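Local coordinates for protein cytochrome P450 (Novosphingobium aromaticivorans, PDB 3OFT) that is a haem-containing member of the cytochrome P450 family, CYP101C1, a mainly helical protein that holds a protoporphyrin IX iron cofactor, at residues F136-F140 / F358-W362; Q257-R261 / L363-F369. The contacts are given in a common frame with arbitrary orientation. Residue numbers count along the deposited sequence, not the author numbering.

Contact 1 (F136-F140 / F358-W362)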
loop_
_atom_site.group_PDB
_atom_site.type_symbol
_atom_site.label_atom_id
_atom_site.label_comp_id
_atom_site.label_asym_id
_atom_site.label_seq_id
_atom_site.Cartn_x
_atom_site.Cartn_y
_atom_site.Cartn_z
ATOM N N PHE A 136 -14.720 8.141 8.702
ATOM C CA PHE A 136 -14.279 6.772 8.457
ATOM C C PHE A 136 -12.761 6.628 8.396
ATOM O O PHE A 136 -12.234 5.613 8.825
ATOM C CB PHE A 136 -14.900 6.238 7.174
ATOM C CG PHE A 136 -14.570 4.791 6.905
ATOM C CD1 PHE A 136 -15.368 3.794 7.434
ATOM C CD2 PHE A 136 -13.441 4.432 6.145
ATOM C CE1 PHE A 136 -15.074 2.452 7.206
ATOM C CE2 PHE A 136 -13.132 3.098 5.913
ATOM C CZ PHE A 136 -13.977 2.100 6.443
ATOM N N VAL A 137 -12.066 7.621 7.866
ATOM C CA VAL A 137 -10.611 7.550 7.797
ATOM C C VAL A 137 -10.030 7.540 9.208
ATOM O O VAL A 137 -9.207 6.670 9.528
ATOM C CB VAL A 137 -9.990 8.692 6.951
ATOM C CG1 VAL A 137 -8.462 8.724 7.085
ATOM C CG2 VAL A 137 -10.428 8.577 5.502
ATOM N N SER A 138 -10.427 8.498 10.050
ATOM C CA SER A 138 -9.795 8.560 11.354
ATOM C C SER A 138 -10.385 7.540 12.340
ATOM O O SER A 138 -9.678 7.086 13.227
ATOM C CB SER A 138 -9.801 9.993 11.930
ATOM O OG SER A 138 -11.109 10.481 11.953
ATOM N N ASP A 139 -11.661 7.161 12.179
ATOM C CA ASP A 139 -12.327 6.232 13.130
ATOM C C ASP A 139 -12.160 4.757 12.768
ATOM O O ASP A 139 -12.312 3.879 13.631
ATOM C CB ASP A 139 -13.848 6.521 13.239
ATOM C CG ASP A 139 -14.157 7.943 13.687
ATOM O OD1 ASP A 139 -13.307 8.529 14.379
ATOM O OD2 ASP A 139 -15.235 8.479 13.350
ATOM N N PHE A 140 -11.897 4.463 11.494
ATOM C CA PHE A 140 -11.814 3.061 11.095
ATOM C C PHE A 140 -10.549 2.777 10.290
ATOM O O PHE A 140 -9.775 1.908 10.675
ATOM C CB PHE A 140 -13.072 2.615 10.310
ATOM C CG PHE A 140 -13.192 1.114 10.165
ATOM C CD1 PHE A 140 -13.989 0.383 11.034
ATOM C CD2 PHE A 140 -12.461 0.428 9.163
ATOM C CE1 PHE A 140 -14.106 -1.022 10.892
ATOM C CE2 PHE A 140 -12.566 -0.949 9.012
ATOM C CZ PHE A 140 -13.352 -1.689 9.872
ATOM N N PHE A 358 -13.177 -7.153 5.778
ATOM C CA PHE A 358 -13.799 -5.842 5.913
ATOM C C PHE A 358 -15.178 -5.793 5.260
ATOM O O PHE A 358 -16.163 -5.365 5.885
ATOM C CB PHE A 358 -12.898 -4.723 5.349
ATOM C CG PHE A 358 -13.625 -3.429 5.234
ATOM C CD1 PHE A 358 -14.005 -2.743 6.385
ATOM C CD2 PHE A 358 -14.022 -2.942 3.998
ATOM C CE1 PHE A 358 -14.747 -1.611 6.309
ATOM C CE2 PHE A 358 -14.774 -1.791 3.908
ATOM C CZ PHE A 358 -15.137 -1.118 5.065
ATOM N N LEU A 359 -15.261 -6.266 4.020
ATOM C CA LEU A 359 -16.527 -6.297 3.308
ATOM C C LEU A 359 -17.512 -7.188 4.054
ATOM O O LEU A 359 -18.666 -6.833 4.208
ATOM C CB LEU A 359 -16.335 -6.802 1.871
ATOM C CG LEU A 359 -15.564 -5.843 0.943
ATOM C CD1 LEU A 359 -15.104 -6.500 -0.360
ATOM C CD2 LEU A 359 -16.442 -4.631 0.645
ATOM N N ARG A 360 -17.068 -8.345 4.528
ATOM C CA ARG A 360 -18.002 -9.262 5.179
ATOM C C ARG A 360 -18.575 -8.602 6.426
ATOM O O ARG A 360 -19.784 -8.657 6.680
ATOM C CB ARG A 360 -17.322 -10.567 5.602
ATOM C CG ARG A 360 -17.012 -11.479 4.467
ATOM C CD ARG A 360 -16.459 -12.845 4.963
ATOM N NE ARG A 360 -15.974 -13.536 3.772
ATOM C CZ ARG A 360 -16.749 -13.961 2.757
ATOM N NH1 ARG A 360 -18.080 -13.836 2.789
ATOM N NH2 ARG A 360 -16.197 -14.542 1.695
ATOM N N GLU A 361 -17.716 -8.001 7.216
ATOM C CA GLU A 361 -18.185 -7.444 8.478
ATOM C C GLU A 361 -18.932 -6.149 8.350
ATOM O O GLU A 361 -19.938 -5.963 9.066
ATOM C CB GLU A 361 -17.044 -7.314 9.480
ATOM C CG GLU A 361 -16.619 -8.654 10.062
ATOM C CD GLU A 361 -17.763 -9.418 10.768
ATOM O OE1 GLU A 361 -17.836 -10.654 10.598
ATOM O OE2 GLU A 361 -18.565 -8.790 11.488
ATOM N N TRP A 362 -18.468 -5.262 7.460
ATOM C CA TRP A 362 -19.079 -3.937 7.296
ATOM C C TRP A 362 -20.447 -4.038 6.662
ATOM O O TRP A 362 -21.440 -3.467 7.180
ATOM C CB TRP A 362 -18.188 -2.998 6.453
ATOM C CG TRP A 362 -18.579 -1.524 6.487
ATOM C CD1 TRP A 362 -19.234 -0.819 5.511
ATOM C CD2 TRP A 362 -18.312 -0.594 7.537
ATOM N NE1 TRP A 362 -19.403 0.501 5.903
ATOM C CE2 TRP A 362 -18.840 0.658 7.142
ATOM C CE3 TRP A 362 -17.704 -0.707 8.789
ATOM C CZ2 TRP A 362 -18.781 1.799 7.961
ATOM C CZ3 TRP A 362 -17.617 0.432 9.588
ATOM C CH2 TRP A 362 -18.156 1.671 9.163
#

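Contact 2 (Q257-R261 / L363-F369)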
loop_
_atom_site.group_PDB
_atom_site.type_symbol
_atom_site.label_atom_id
_atom_site.label_comp_id
_atom_site.label_asym_id
_atom_site.label_seq_id
_atom_site.Cartn_x
_atom_site.Cartn_y
_atom_site.Cartn_z
ATOM N N GLN A 257 -23.671 -1.936 -2.538
ATOM C CA GLN A 257 -23.969 -2.410 -1.179
ATOM C C GLN A 257 -25.063 -3.446 -1.245
ATOM O O GLN A 257 -25.005 -4.510 -0.576
ATOM C CB GLN A 257 -24.503 -1.267 -0.280
ATOM C CG GLN A 257 -23.473 -0.263 0.154
ATOM C CD GLN A 257 -24.079 0.846 1.027
ATOM O OE1 GLN A 257 -23.850 2.025 0.761
ATOM N NE2 GLN A 257 -24.826 0.472 2.059
ATOM N N ARG A 258 -26.097 -3.131 -2.040
ATOM C CA ARG A 258 -27.231 -4.040 -2.148
ATOM C C ARG A 258 -26.797 -5.344 -2.768
ATOM O O ARG A 258 -27.140 -6.401 -2.283
ATOM C CB ARG A 258 -28.352 -3.431 -2.998
ATOM C CG ARG A 258 -29.142 -2.353 -2.284
ATOM C CD ARG A 258 -30.329 -1.962 -3.154
ATOM N NE ARG A 258 -30.026 -0.816 -4.011
ATOM C CZ ARG A 258 -30.109 0.443 -3.593
ATOM N NH1 ARG A 258 -30.478 0.702 -2.340
ATOM N NH2 ARG A 258 -29.816 1.438 -4.417
ATOM N N LEU A 259 -26.049 -5.268 -3.854
ATOM C CA LEU A 259 -25.518 -6.503 -4.479
ATOM C C LEU A 259 -24.774 -7.426 -3.521
ATOM O O LEU A 259 -25.030 -8.647 -3.468
ATOM C CB LEU A 259 -24.607 -6.123 -5.672
ATOM C CG LEU A 259 -23.894 -7.270 -6.391
ATOM C CD1 LEU A 259 -24.901 -8.261 -7.020
ATOM C CD2 LEU A 259 -22.940 -6.660 -7.455
ATOM N N LEU A 260 -23.825 -6.870 -2.759
ATOM C CA LEU A 260 -22.990 -7.694 -1.902
ATOM C C LEU A 260 -23.647 -8.133 -0.596
ATOM O O LEU A 260 -23.181 -9.086 0.041
ATOM C CB LEU A 260 -21.606 -7.049 -1.657
ATOM C CG LEU A 260 -20.846 -6.693 -2.929
ATOM C CD1 LEU A 260 -19.592 -5.844 -2.582
ATOM C CD2 LEU A 260 -20.459 -7.945 -3.701
ATOM N N ARG A 261 -24.714 -7.449 -0.181
ATOM C CA ARG A 261 -25.541 -7.950 0.918
ATOM C C ARG A 261 -26.481 -9.082 0.478
ATOM O O ARG A 261 -26.674 -10.039 1.221
ATOM C CB ARG A 261 -26.269 -6.807 1.671
ATOM C CG ARG A 261 -25.221 -6.072 2.560
ATOM C CD ARG A 261 -25.660 -5.281 3.865
ATOM N NE ARG A 261 -25.914 -3.966 3.408
ATOM C CZ ARG A 261 -25.349 -2.802 3.706
ATOM N NH1 ARG A 261 -24.466 -2.521 4.696
ATOM N NH2 ARG A 261 -25.803 -1.849 2.947
ATOM N N LEU A 363 -20.510 -4.760 5.545
ATOM C CA LEU A 363 -21.782 -5.035 4.888
ATOM C C LEU A 363 -22.728 -5.879 5.723
ATOM O O LEU A 363 -23.918 -5.605 5.741
ATOM C CB LEU A 363 -21.546 -5.695 3.528
ATOM C CG LEU A 363 -20.879 -4.766 2.511
ATOM C CD1 LEU A 363 -20.402 -5.550 1.281
ATOM C CD2 LEU A 363 -21.813 -3.685 2.072
ATOM N N GLY A 364 -22.211 -6.920 6.372
ATOM C CA GLY A 364 -23.024 -7.802 7.189
ATOM C C GLY A 364 -23.539 -7.126 8.452
ATOM O O GLY A 364 -24.682 -7.357 8.862
ATOM N N GLY A 365 -22.729 -6.272 9.058
ATOM C CA GLY A 365 -23.086 -5.660 10.341
ATOM C C GLY A 365 -23.722 -4.281 10.278
ATOM O O GLY A 365 -24.458 -3.882 11.186
ATOM N N MET A 366 -23.472 -3.551 9.203
ATOM C CA MET A 366 -23.952 -2.169 9.083
ATOM C C MET A 366 -25.238 -2.096 8.269
ATOM O O MET A 366 -25.436 -2.885 7.310
ATOM C CB MET A 366 -22.879 -1.259 8.441
ATOM C CG MET A 366 -21.590 -1.152 9.272
ATOM S SD MET A 366 -21.798 -0.171 10.799
ATOM C CE MET A 366 -22.066 1.411 10.017
ATOM N N PRO A 367 -26.125 -1.153 8.628
ATOM C CA PRO A 367 -27.248 -0.898 7.726
ATOM C C PRO A 367 -26.758 -0.183 6.494
ATOM O O PRO A 367 -25.559 0.040 6.349
ATOM C CB PRO A 367 -28.147 0.051 8.530
ATOM C CG PRO A 367 -27.250 0.735 9.473
ATOM C CD PRO A 367 -26.156 -0.302 9.832
ATOM N N GLU A 368 -27.683 0.236 5.642
ATOM C CA GLU A 368 -27.314 0.973 4.446
ATOM C C GLU A 368 -26.655 2.269 4.887
ATOM O O GLU A 368 -27.102 2.895 5.877
ATOM C CB GLU A 368 -28.534 1.250 3.568
ATOM C CG GLU A 368 -28.153 1.910 2.255
ATOM C CD GLU A 368 -29.271 1.920 1.207
ATOM O OE1 GLU A 368 -28.997 2.425 0.103
ATOM O OE2 GLU A 368 -30.413 1.438 1.474
ATOM N N PHE A 369 -25.586 2.657 4.204
ATOM C CA PHE A 369 -24.856 3.871 4.587
ATOM C C PHE A 369 -24.595 4.762 3.372
ATOM O O PHE A 369 -24.660 4.303 2.219
ATOM C CB PHE A 369 -23.555 3.549 5.384
ATOM C CG PHE A 369 -22.570 2.713 4.618
ATOM C CD1 PHE A 369 -21.533 3.309 3.892
ATOM C CD2 PHE A 369 -22.707 1.331 4.573
ATOM C CE1 PHE A 369 -20.622 2.539 3.153
ATOM C CE2 PHE A 369 -21.790 0.534 3.795
ATOM C CZ PHE A 369 -20.749 1.161 3.109
#

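Contact 1 (F136-F140 / F358-W362)
An aromatic cluster of four rings bridges two helices of the P450 fold, the short helix 136-141 and the long helix 348-365. The segment axes come no closer than 15.9 Å and run nearly perpendicular, at 94°, and four large aromatic side chains span the gap. Phe136 and Trp362 bury slightly more surface than their partners. Each helix presents two aromatics four residues apart, and all four CA-to-CB bonds point toward the other segment. The edge of Phe136 meets the face of the Trp362 six-membered ring, with centroids 5.2 Å apart and planes at 82°. That same tryptophan ring turns its own edge to the face of Phe140, giving two linked edge-to-face pairs. Phe358 completes the cluster at oblique angles to both phenylalanines. Phe136 also rests on Ile243 and Ala247 of helix 221-252, and Phe140 on Leu124 of helix 107-128. With the Phe358 side chain about 11 Å from the haem, this is fold packing near the cofactor. The tightest approach is Phe140 CE2 to Phe358 CD1, 3.5 Å.

Contact 2 (Q257-R261 / L363-F369)
This is a mixed polar and apolar contact, partly buried, between helix 254-262 and the end of helix 348-365 with the loop that leaves it toward strand 369-371. Leu363 lies at its apolar centre: its CD1 packs 3.5 Å from Leu260 CB, and its CD2 lies 4.1 Å from Gln257 CA and over one face of the Arg261 guanidinium. Leu250 of helix 221-252 adds to this packing beside Leu363, Gln257 and Phe369. Arg261 reaches with its long side chain into the bend where the chain leaves the helix at Met366. Arg261 NH1 gives a weak hydrogen bond to Leu363 O, 3.3 Å, though the place of that oxygen is less sure; four residues on, Pro367 has no N-H, so this carbonyl cannot make the usual i to i+4 bond. Glu368, farther along the loop, pairs its OE1 with Arg258 NH1 in a salt bridge, 3.3 Å, between two exposed side chains. The amide of Gln257 lies over one face of the Phe369 ring. Leu363 packing and the Arg258-Glu368 salt bridge thus hold helix 254-262 against the C-terminal turn and outgoing loop of helix 348-365, the L helix of the P450 fold.

How the contacts relate
Contacts 1 and 2 lie on the same side of the chain's centre, their own centres about 12 Å apart, and share helix 348-365: contact 1 uses 358-362, and contact 2 continues directly from 363. Along the chain the segments alternate, 136-140, 257-261, 358-362, 363-369, so the end of this one helix brings together two earlier helices, 136-141 and 254-262. The contacts also touch, Trp362 NE1 lying 3.2 Å from Phe369 CZ, where the two rings meet edge-to-face and extend the aromatic packing toward strand 369-371. That strand and strand 133-135, just before helix 136-141, both pair with strand 386-394, so a small antiparallel sheet also joins the two regions.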